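Local coordinates for protein putative hydrolase (Acinetobacter sp. NBRC 100985, PDB 4XUK) that probably hydrolyses organophosphate triesters, and perhaps lactones, at a pair of zinc ions held by a metallo-beta-lactamase fold, at residues A[114-118]-A[166-171]; A[129-135]-A[176-181]; A[254-260]-A[272-276]. The protein carries 2 engineered substitutions. All coordinates share one frame; numbering follows the deposited sequence.

Contact 1 of 3, residues A[114-118]-A[166-171]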
loop_
_atom_site.group_PDB
_atom_site.type_symbol
_atom_site.label_atom_id
_atom_site.label_comp_id
_atom_site.label_asym_id
_atom_site.label_seq_id
_atom_site.Cartn_x
_atom_site.Cartn_y
_atom_site.Cartn_z
ATOM N N VAL A 114 24.026 -1.707 -2.779
ATOM C CA VAL A 114 25.001 -2.142 -3.778
ATOM C C VAL A 114 25.171 -3.667 -3.895
ATOM O O VAL A 114 25.396 -4.173 -4.998
ATOM C CB VAL A 114 26.378 -1.467 -3.563
ATOM C CG1 VAL A 114 26.993 -1.894 -2.239
ATOM C CG2 VAL A 114 27.323 -1.814 -4.712
ATOM N N CYS A 115 25.064 -4.404 -2.786
ATOM C CA CYS A 115 25.406 -5.839 -2.819
ATOM C C CYS A 115 24.568 -6.642 -3.819
ATOM O O CYS A 115 25.054 -7.605 -4.425
ATOM C CB CYS A 115 25.316 -6.469 -1.425
ATOM S SG CYS A 115 26.760 -6.152 -0.380
ATOM N N GLY A 116 23.321 -6.225 -4.020
ATOM C CA GLY A 116 22.444 -6.895 -4.973
ATOM C C GLY A 116 22.898 -6.905 -6.423
ATOM O O GLY A 116 22.270 -7.578 -7.248
ATOM N N ILE A 117 23.963 -6.176 -6.763
ATOM C CA ILE A 117 24.454 -6.238 -8.140
ATOM C C ILE A 117 25.174 -7.550 -8.448
ATOM O O ILE A 117 25.373 -7.895 -9.619
ATOM C CB ILE A 117 25.353 -5.022 -8.542
ATOM C CG1 ILE A 117 26.690 -5.017 -7.775
ATOM C CG2 ILE A 117 24.594 -3.706 -8.339
ATOM C CD1 ILE A 117 27.598 -3.815 -8.114
ATOM N N SER A 118 25.540 -8.288 -7.402
ATOM C CA SER A 118 26.271 -9.539 -7.561
ATOM C C SER A 118 25.729 -10.595 -6.606
ATOM O O SER A 118 25.038 -10.271 -5.640
ATOM C CB SER A 118 27.765 -9.317 -7.273
ATOM O OG SER A 118 28.327 -8.379 -8.175
ATOM N N GLN A 166 33.591 -6.699 -2.886
ATOM C CA GLN A 166 33.160 -7.935 -3.471
ATOM C C GLN A 166 32.013 -7.786 -4.478
ATOM O O GLN A 166 31.991 -8.433 -5.442
ATOM C CB GLN A 166 32.860 -9.002 -2.421
ATOM C CG GLN A 166 31.715 -8.682 -1.499
ATOM C CD GLN A 166 30.346 -9.111 -2.000
ATOM O OE1 GLN A 166 29.341 -8.437 -1.831
ATOM N NE2 GLN A 166 30.331 -10.240 -2.597
ATOM N N ALA A 167 31.107 -6.884 -4.238
ATOM C CA ALA A 167 29.981 -6.710 -5.138
ATOM C C ALA A 167 30.424 -6.076 -6.446
ATOM O O ALA A 167 29.968 -6.473 -7.518
ATOM C CB ALA A 167 28.916 -5.866 -4.481
ATOM N N ILE A 168 31.299 -5.082 -6.357
ATOM C CA ILE A 168 31.650 -4.286 -7.536
ATOM C C ILE A 168 32.810 -4.850 -8.350
ATOM O O ILE A 168 32.986 -4.484 -9.512
ATOM C CB ILE A 168 31.951 -2.822 -7.170
ATOM C CG1 ILE A 168 33.268 -2.703 -6.404
ATOM C CG2 ILE A 168 30.797 -2.216 -6.372
ATOM C CD1 ILE A 168 33.659 -1.267 -6.142
ATOM N N ALA A 169 33.608 -5.719 -7.736
ATOM C CA ALA A 169 34.724 -6.383 -8.412
ATOM C C ALA A 169 34.391 -6.983 -9.787
ATOM O O ALA A 169 35.142 -6.765 -10.744
ATOM C CB ALA A 169 35.365 -7.435 -7.485
ATOM N N PRO A 170 33.272 -7.736 -9.900
ATOM C CA PRO A 170 32.920 -8.299 -11.208
ATOM C C PRO A 170 32.627 -7.221 -12.246
ATOM O O PRO A 170 32.813 -7.471 -13.438
ATOM C CB PRO A 170 31.636 -9.088 -10.917
ATOM C CG PRO A 170 31.682 -9.391 -9.476
ATOM C CD PRO A 170 32.344 -8.200 -8.848
ATOM N N TYR A 171 32.166 -6.048 -11.818
ATOM C CA TYR A 171 31.869 -4.991 -12.778
ATOM C C TYR A 171 33.125 -4.203 -13.144
ATOM O O TYR A 171 33.322 -3.856 -14.311
ATOM C CB TYR A 171 30.752 -4.073 -12.269
ATOM C CG TYR A 171 29.426 -4.784 -12.169
ATOM C CD1 TYR A 171 29.123 -5.583 -11.065
ATOM C CD2 TYR A 171 28.487 -4.688 -13.188
ATOM C CE1 TYR A 171 27.902 -6.260 -10.977
ATOM C CE2 TYR A 171 27.261 -5.349 -13.103
ATOM C CZ TYR A 171 26.980 -6.136 -11.999
ATOM O OH TYR A 171 25.768 -6.804 -11.919
#
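Two short hydrogen bonds clamp the turn after helix 111-114 to helix 151-173: Ser118 OG gives its proton to Ala167 O at 2.6 Å, and Tyr171 OH gives its own to Ile117 O, also at 2.6 Å. The serine comes in on a lone pair, in the carbonyl plane of Ala167. The helix is kinked at 170-171: Tyr171 N, which would reach Ala167 O in a regular helix, makes a weak bond to Ile168 O instead, and the serine hydroxyl takes its place on Ala167 O. Ile117 O and Ser118 OG both lie at the edge of the Tyr171 ring, near its plane, and Tyr171 OH is gripped again by Phe125 N. Between these bonds the packing is tight. Ile117 CG1 sits between the backbone N and the carbonyl carbon (chi1 67°), which brings it 3.6 Å from Tyr171 CE1, while Ile117 CD1 reaches Ile168 CG2 at 4.0 Å. The same Ile168 CG2 meets Val114 CG2 at 3.9 Å, and Ala167 CB lies 3.9 Å from Cys115 CA. Toward solvent the contact thins out, with partly exposed Gln166 at the rim and the Pro170 ring flanking Ser118. Cys115 is tied to Cys79 by a disulfide. The turn directly follows His108, His110, Asp112 and His113, the zinc-binding HxHxDH motif of the metallo-beta-lactamase superfamily; helix 151-173 of the alpha-beta/beta-alpha fold packs on it.

Contact 2 of 3, residues A[129-135]-A[176-181]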
loop_
_atom_site.group_PDB
_atom_site.type_symbol
_atom_site.label_atom_id
_atom_site.label_comp_id
_atom_site.label_asym_id
_atom_site.label_seq_id
_atom_site.Cartn_x
_atom_site.Cartn_y
_atom_site.Cartn_z
ATOM N N THR A 129 26.115 -1.478 -16.833
ATOM C CA THR A 129 27.157 -0.725 -16.171
ATOM C C THR A 129 26.607 0.039 -14.969
ATOM O O THR A 129 25.496 0.607 -14.989
ATOM C CB THR A 129 28.015 0.120 -17.152
ATOM O OG1 THR A 129 28.279 1.429 -16.619
ATOM C CG2 THR A 129 27.356 0.200 -18.472
ATOM N N VAL A 130 27.403 -0.014 -13.912
ATOM C CA VAL A 130 27.033 0.468 -12.598
ATOM C C VAL A 130 27.656 1.845 -12.391
ATOM O O VAL A 130 28.859 2.042 -12.665
ATOM C CB VAL A 130 27.538 -0.520 -11.524
ATOM C CG1 VAL A 130 27.295 0.019 -10.131
ATOM C CG2 VAL A 130 26.875 -1.887 -11.703
ATOM N N TYR A 131 26.829 2.791 -11.944
ATOM C CA TYR A 131 27.265 4.158 -11.630
ATOM C C TYR A 131 27.026 4.499 -10.169
ATOM O O TYR A 131 25.998 4.124 -9.589
ATOM C CB TYR A 131 26.457 5.181 -12.423
ATOM C CG TYR A 131 26.731 5.220 -13.897
ATOM C CD1 TYR A 131 26.158 4.293 -14.757
ATOM C CD2 TYR A 131 27.535 6.211 -14.434
ATOM C CE1 TYR A 131 26.406 4.341 -16.128
ATOM C CE2 TYR A 131 27.791 6.267 -15.794
ATOM C CZ TYR A 131 27.218 5.337 -16.631
ATOM O OH TYR A 131 27.477 5.403 -17.981
ATOM N N VAL A 132 27.945 5.268 -9.597
ATOM C CA VAL A 132 27.766 5.820 -8.255
ATOM C C VAL A 132 28.576 7.123 -8.247
ATOM O O VAL A 132 29.452 7.314 -9.106
ATOM C CB VAL A 132 28.267 4.817 -7.189
ATOM C CG1 VAL A 132 29.795 4.703 -7.251
ATOM C CG2 VAL A 132 27.776 5.196 -5.794
ATOM N N SER A 133 28.292 8.035 -7.320
ATOM C CA SER A 133 28.970 9.328 -7.371
ATOM C C SER A 133 30.468 9.214 -7.071
ATOM O O SER A 133 30.902 8.333 -6.319
ATOM C CB SER A 133 28.325 10.333 -6.420
ATOM O OG SER A 133 28.825 10.179 -5.105
ATOM N N ASN A 134 31.223 10.108 -7.665
ATOM C CA ASN A 134 32.634 10.288 -7.392
ATOM C C ASN A 134 32.961 10.383 -5.904
ATOM O O ASN A 134 33.790 9.692 -5.407
ATOM C CB ASN A 134 33.193 11.505 -8.159
ATOM C CG ASN A 134 32.476 12.826 -7.822
ATOM O OD1 ASN A 134 31.370 12.862 -7.341
ATOM N ND2 ASN A 134 33.130 13.910 -8.109
ATOM N N ASP A 135 32.232 11.246 -5.228
ATOM C CA ASP A 135 32.417 11.464 -3.795
ATOM C C ASP A 135 32.163 10.175 -3.008
ATOM O O ASP A 135 32.858 9.881 -2.037
ATOM C CB ASP A 135 31.477 12.570 -3.287
ATOM C CG ASP A 135 31.805 13.940 -3.863
ATOM O OD1 ASP A 135 32.886 14.100 -4.462
ATOM O OD2 ASP A 135 30.975 14.864 -3.706
ATOM N N ARG A 176 32.962 -1.865 -16.285
ATOM C CA ARG A 176 31.581 -1.416 -16.176
ATOM C C ARG A 176 31.174 -0.922 -14.777
ATOM O O ARG A 176 30.037 -0.999 -14.378
ATOM C CB ARG A 176 30.616 -2.477 -16.680
ATOM C CG ARG A 176 30.942 -3.024 -18.042
ATOM C CD ARG A 176 30.171 -2.332 -19.120
ATOM N NE ARG A 176 29.470 -3.327 -19.840
ATOM C CZ ARG A 176 28.202 -3.335 -20.196
ATOM N NH1 ARG A 176 27.344 -2.378 -19.962
ATOM N NH2 ARG A 176 27.818 -4.380 -20.804
ATOM N N PHE A 177 32.138 -0.405 -14.056
ATOM C CA PHE A 177 31.852 0.325 -12.822
ATOM C C PHE A 177 32.357 1.748 -13.012
ATOM O O PHE A 177 33.560 1.976 -13.206
ATOM C CB PHE A 177 32.540 -0.339 -11.636
ATOM C CG PHE A 177 32.308 0.368 -10.333
ATOM C CD1 PHE A 177 31.108 0.214 -9.655
ATOM C CD2 PHE A 177 33.286 1.187 -9.793
ATOM C CE1 PHE A 177 30.894 0.868 -8.450
ATOM C CE2 PHE A 177 33.076 1.843 -8.600
ATOM C CZ PHE A 177 31.885 1.682 -7.929
ATOM N N LYS A 178 31.438 2.705 -12.958
ATOM C CA LYS A 178 31.739 4.069 -13.358
ATOM C C LYS A 178 31.399 5.019 -12.220
ATOM O O LYS A 178 30.521 4.728 -11.402
ATOM C CB LYS A 178 30.906 4.444 -14.584
ATOM C CG LYS A 178 31.008 3.476 -15.752
ATOM C CD LYS A 178 32.417 3.457 -16.324
ATOM C CE LYS A 178 32.474 2.704 -17.645
ATOM N NZ LYS A 178 33.827 2.829 -18.262
ATOM N N THR A 179 32.093 6.150 -12.162
ATOM C CA THR A 179 31.693 7.220 -11.250
ATOM C C THR A 179 31.312 8.472 -12.035
ATOM O O THR A 179 31.681 8.612 -13.206
ATOM C CB THR A 179 32.771 7.529 -10.189
ATOM O OG1 THR A 179 33.928 8.096 -10.809
ATOM C CG2 THR A 179 33.168 6.253 -9.454
ATOM N N TYR A 180 30.552 9.365 -11.399
ATOM C CA TYR A 180 30.103 10.595 -12.052
ATOM C C TYR A 180 30.283 11.795 -11.133
ATOM O O TYR A 180 30.520 11.646 -9.927
ATOM C CB TYR A 180 28.629 10.500 -12.482
ATOM C CG TYR A 180 27.676 10.283 -11.324
ATOM C CD1 TYR A 180 27.301 11.340 -10.498
ATOM C CD2 TYR A 180 27.162 9.023 -11.051
ATOM C CE1 TYR A 180 26.451 11.146 -9.436
ATOM C CE2 TYR A 180 26.295 8.818 -9.986
ATOM C CZ TYR A 180 25.947 9.886 -9.187
ATOM O OH TYR A 180 25.094 9.702 -8.120
ATOM N N LYS A 181 30.094 12.971 -11.680
ATOM C CA LYS A 181 30.123 14.188 -10.912
ATOM C C LYS A 181 28.824 14.956 -11.051
ATOM O O LYS A 181 28.112 14.762 -11.977
ATOM C CB LYS A 181 31.287 15.040 -11.386
ATOM C CG LYS A 181 32.584 14.654 -10.759
ATOM C CD LYS A 181 32.515 14.716 -9.221
ATOM C CE LYS A 181 31.726 15.929 -8.708
ATOM N NZ LYS A 181 30.581 15.561 -7.856
HETATM O O HOH W 1 26.121 8.180 -5.328
HETATM O O HOH W 2 29.344 16.285 -5.221
#
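Backbone hydrogen bonds pair Val130 to Ser133 with Phe177 to Tyr180 in parallel register. Val130 is held through both its N and its O, the N reaching Arg176 O at 2.9 Å and the O receiving Lys178 N at 2.7 Å, nearly end-on to the carbonyl. The pairing then slackens: Tyr180 N to Val132 O is stretched to 3.3 Å and bent to 138° at the hydrogen. Beyond the strand it recovers, with Asn134 N bonding to Tyr180 O at 2.8 Å just as helix 134-141 begins. Aromatic contacts come next. Lys178 CB lies over one face of the Tyr131 ring, 4.1 Å from its centroid, and Ser133 CA sits over a face of the Tyr180 ring, 3.7 Å from its centroid. Apolar packing belongs to the other face of the sheet, where Phe177, with CG anti to the backbone N (chi1 179°), brings its ring against Val130 CG1 and Val132 CG1; its CZ meets Val132 CG1 at 3.7 Å. Among polar side chains, Ser133 OG caps Glu136 N and bonds Gly200 O, and Tyr180 OH pairs with Tyr204 OH. The Asn134 and Lys181 side chains are modelled implausibly close, so any bond between them is doubtful. Strand 177-180 ends its sheet within the chain, strand 103-105 flanks 129-133 on the other side, and helix 151-173 packs Ile168 and Tyr171 onto the Val130-Phe177 face.

Contact 3 of 3, residues A[254-260]-A[272-276]. Engineered in segment 272-276: Thr274 (natural residue Ile).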
loop_
_atom_site.group_PDB
_atom_site.type_symbol
_atom_site.label_atom_id
_atom_site.label_comp_id
_atom_site.label_asym_id
_atom_site.label_seq_id
_atom_site.Cartn_x
_atom_site.Cartn_y
_atom_site.Cartn_z
ATOM N N PHE A 254 9.682 18.749 -2.192
ATOM C CA PHE A 254 8.657 17.765 -2.586
ATOM C C PHE A 254 7.238 18.187 -2.222
ATOM O O PHE A 254 6.289 17.953 -2.980
ATOM C CB PHE A 254 8.934 16.406 -1.942
ATOM C CG PHE A 254 10.287 15.818 -2.276
ATOM C CD1 PHE A 254 10.958 16.165 -3.434
ATOM C CD2 PHE A 254 10.872 14.902 -1.416
ATOM C CE1 PHE A 254 12.205 15.612 -3.720
ATOM C CE2 PHE A 254 12.115 14.344 -1.696
ATOM C CZ PHE A 254 12.777 14.695 -2.845
ATOM N N ALA A 255 7.085 18.786 -1.045
ATOM C CA ALA A 255 5.774 19.241 -0.594
ATOM C C ALA A 255 5.229 20.383 -1.459
ATOM O O ALA A 255 4.044 20.382 -1.802
ATOM C CB ALA A 255 5.824 19.651 0.875
ATOM N N LYS A 256 6.085 21.308 -1.783
ATOM C CA LYS A 256 5.737 22.395 -2.624
ATOM C C LYS A 256 5.495 22.007 -4.106
ATOM O O LYS A 256 4.582 22.439 -4.712
ATOM C CB LYS A 256 6.829 23.416 -2.512
ATOM C CG LYS A 256 6.602 24.652 -3.313
ATOM C CD LYS A 256 7.817 24.960 -4.145
ATOM C CE LYS A 256 8.469 26.254 -3.728
ATOM N NZ LYS A 256 8.319 27.305 -4.776
ATOM N N ASN A 257 6.354 21.186 -4.648
ATOM C CA ASN A 257 6.371 20.917 -6.082
ATOM C C ASN A 257 5.738 19.598 -6.497
ATOM O O ASN A 257 5.472 19.378 -7.681
ATOM C CB ASN A 257 7.788 21.072 -6.625
ATOM C CG ASN A 257 8.310 22.494 -6.456
ATOM O OD1 ASN A 257 7.737 23.436 -6.990
ATOM N ND2 ASN A 257 9.383 22.648 -5.699
ATOM N N GLY A 258 5.488 18.726 -5.523
ATOM C CA GLY A 258 4.654 17.562 -5.754
ATOM C C GLY A 258 5.245 16.433 -6.573
ATOM O O GLY A 258 4.488 15.630 -7.133
ATOM N N GLN A 259 6.571 16.347 -6.638
ATOM C CA GLN A 259 7.207 15.245 -7.348
ATOM C C GLN A 259 6.738 13.910 -6.790
ATOM O O GLN A 259 6.516 13.769 -5.582
ATOM C CB GLN A 259 8.738 15.310 -7.235
ATOM C CG GLN A 259 9.400 16.539 -7.859
ATOM C CD GLN A 259 9.642 17.650 -6.855
ATOM O OE1 GLN A 259 8.810 17.907 -5.976
ATOM N NE2 GLN A 259 10.778 18.321 -6.984
ATOM N N THR A 260 6.626 12.943 -7.649
ATOM C CA THR A 260 6.426 11.581 -7.263
ATOM C C THR A 260 7.748 11.065 -6.669
ATOM O O THR A 260 8.784 11.340 -7.207
ATOM C CB THR A 260 6.072 10.746 -8.498
ATOM O OG1 THR A 260 4.854 11.200 -9.090
ATOM C CG2 THR A 260 6.028 9.350 -8.180
ATOM N N GLY A 272 5.158 7.225 -3.822
ATOM C CA GLY A 272 4.125 8.092 -3.278
ATOM C C GLY A 272 4.499 9.554 -3.417
ATOM O O GLY A 272 5.321 9.918 -4.258
ATOM N N HIS A 273 3.895 10.394 -2.585
ATOM C CA HIS A 273 4.129 11.828 -2.632
ATOM C C HIS A 273 4.200 12.338 -1.200
ATOM O O HIS A 273 3.775 11.640 -0.275
ATOM C CB HIS A 273 2.968 12.506 -3.344
ATOM C CG HIS A 273 2.815 12.102 -4.779
ATOM N ND1 HIS A 273 2.157 10.952 -5.163
ATOM C CD2 HIS A 273 3.225 12.701 -5.923
ATOM C CE1 HIS A 273 2.165 10.862 -6.483
ATOM N NE2 HIS A 273 2.801 11.912 -6.968
ATOM N N THR A 274 4.744 13.537 -0.998
ATOM C CA THR A 274 4.726 14.111 0.346
ATOM C C THR A 274 3.895 15.380 0.436
ATOM O O THR A 274 3.996 16.285 -0.406
ATOM C CB THR A 274 6.145 14.313 0.966
ATOM O OG1 THR A 274 6.284 15.644 1.480
ATOM C CG2 THR A 274 7.206 14.068 -0.039
ATOM N N TYR A 275 3.049 15.413 1.459
ATOM C CA TYR A 275 2.211 16.565 1.741
ATOM C C TYR A 275 2.710 17.230 3.004
ATOM O O TYR A 275 3.269 16.563 3.879
ATOM C CB TYR A 275 0.768 16.111 1.949
ATOM C CG TYR A 275 -0.130 17.146 2.591
ATOM C CD1 TYR A 275 -0.690 18.170 1.838
ATOM C CD2 TYR A 275 -0.426 17.089 3.950
ATOM C CE1 TYR A 275 -1.512 19.111 2.415
ATOM C CE2 TYR A 275 -1.260 18.025 4.544
ATOM C CZ TYR A 275 -1.793 19.036 3.770
ATOM O OH TYR A 275 -2.607 19.976 4.344
ATOM N N SER A 276 2.511 18.544 3.089
ATOM C CA SER A 276 2.755 19.288 4.320
ATOM C C SER A 276 1.701 20.381 4.483
ATOM O O SER A 276 1.411 21.121 3.544
ATOM C CB SER A 276 4.140 19.927 4.301
ATOM O OG SER A 276 4.366 20.648 5.502
HETATM O O HOH W 3 5.585 15.041 -3.296
HETATM O O HOH W 4 2.010 19.434 -0.189
#
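Phe254 and Thr274 touch through carbon, Thr274 CG2 coming to 3.5 Å from Phe254 CB. Thr274 is an engineered residue, isoleucine in the natural protein, and its OG1 is buried here with no polar partner in the model. One residue on, Ala255 sets its CA hydrogen toward Thr274 O, with CA to O at 3.5 Å and a nearly straight approach of 163°, while Ala255 CB rests on Ser276 CB at 3.8 Å. At the other end, His273 NE2 makes a weak, bent bond to Thr260 OG1 at 3.0 Å; the ring is brought there with CG anti to the carbonyl carbon (chi1 -63°), and its edge meets Gly258 O. Helix 240-257 belongs to a beta-alpha-beta crossover from strand 211-215 to the parallel strand 260-262, in the second sheet of the metallo-beta-lactamase fold, and its last turn rests on strand 271-275, antiparallel to 260-262. Gly258, with positive phi, ends the helix and starts the chain back into the sheet. A water bridges the helix end and the strand: it donates to Phe254 O (3.0 Å) and Gln259 O (2.8 Å) and accepts from Thr274 N at 2.9 Å. Further out, Glu211 also bonds Thr260 OG1, Gly279 N and Ser281 O hold Ser276 OG, and Tyr282 packs against Ala255 and Thr274. From the second subunit, Tyr47 stacks on the His273 ring and its OH bonds Thr274 O.

Contacts 1 and 2 adjoin through helix 151-173, which carries one segment of contact 1 and packs on the strands of contact 2; their segments alternate along the chain, and Tyr171 O probably accepts from Arg176 N as the helix runs out toward strand 177-180. Contact 1 is buried, relying on side-chain hydroxyls to bind a turn to a helix; contacts 2 and 3 are only partly buried. Contact 2, at the edge of the first sheet, is chiefly main-chain pairing, with valines and Phe177 on one face and Tyr131 and Lys178 on the other. Contact 3 lies apart in the second sheet, its nearest atoms about 14 Å from contact 2. There water does much of the bridging, and the other subunit takes part.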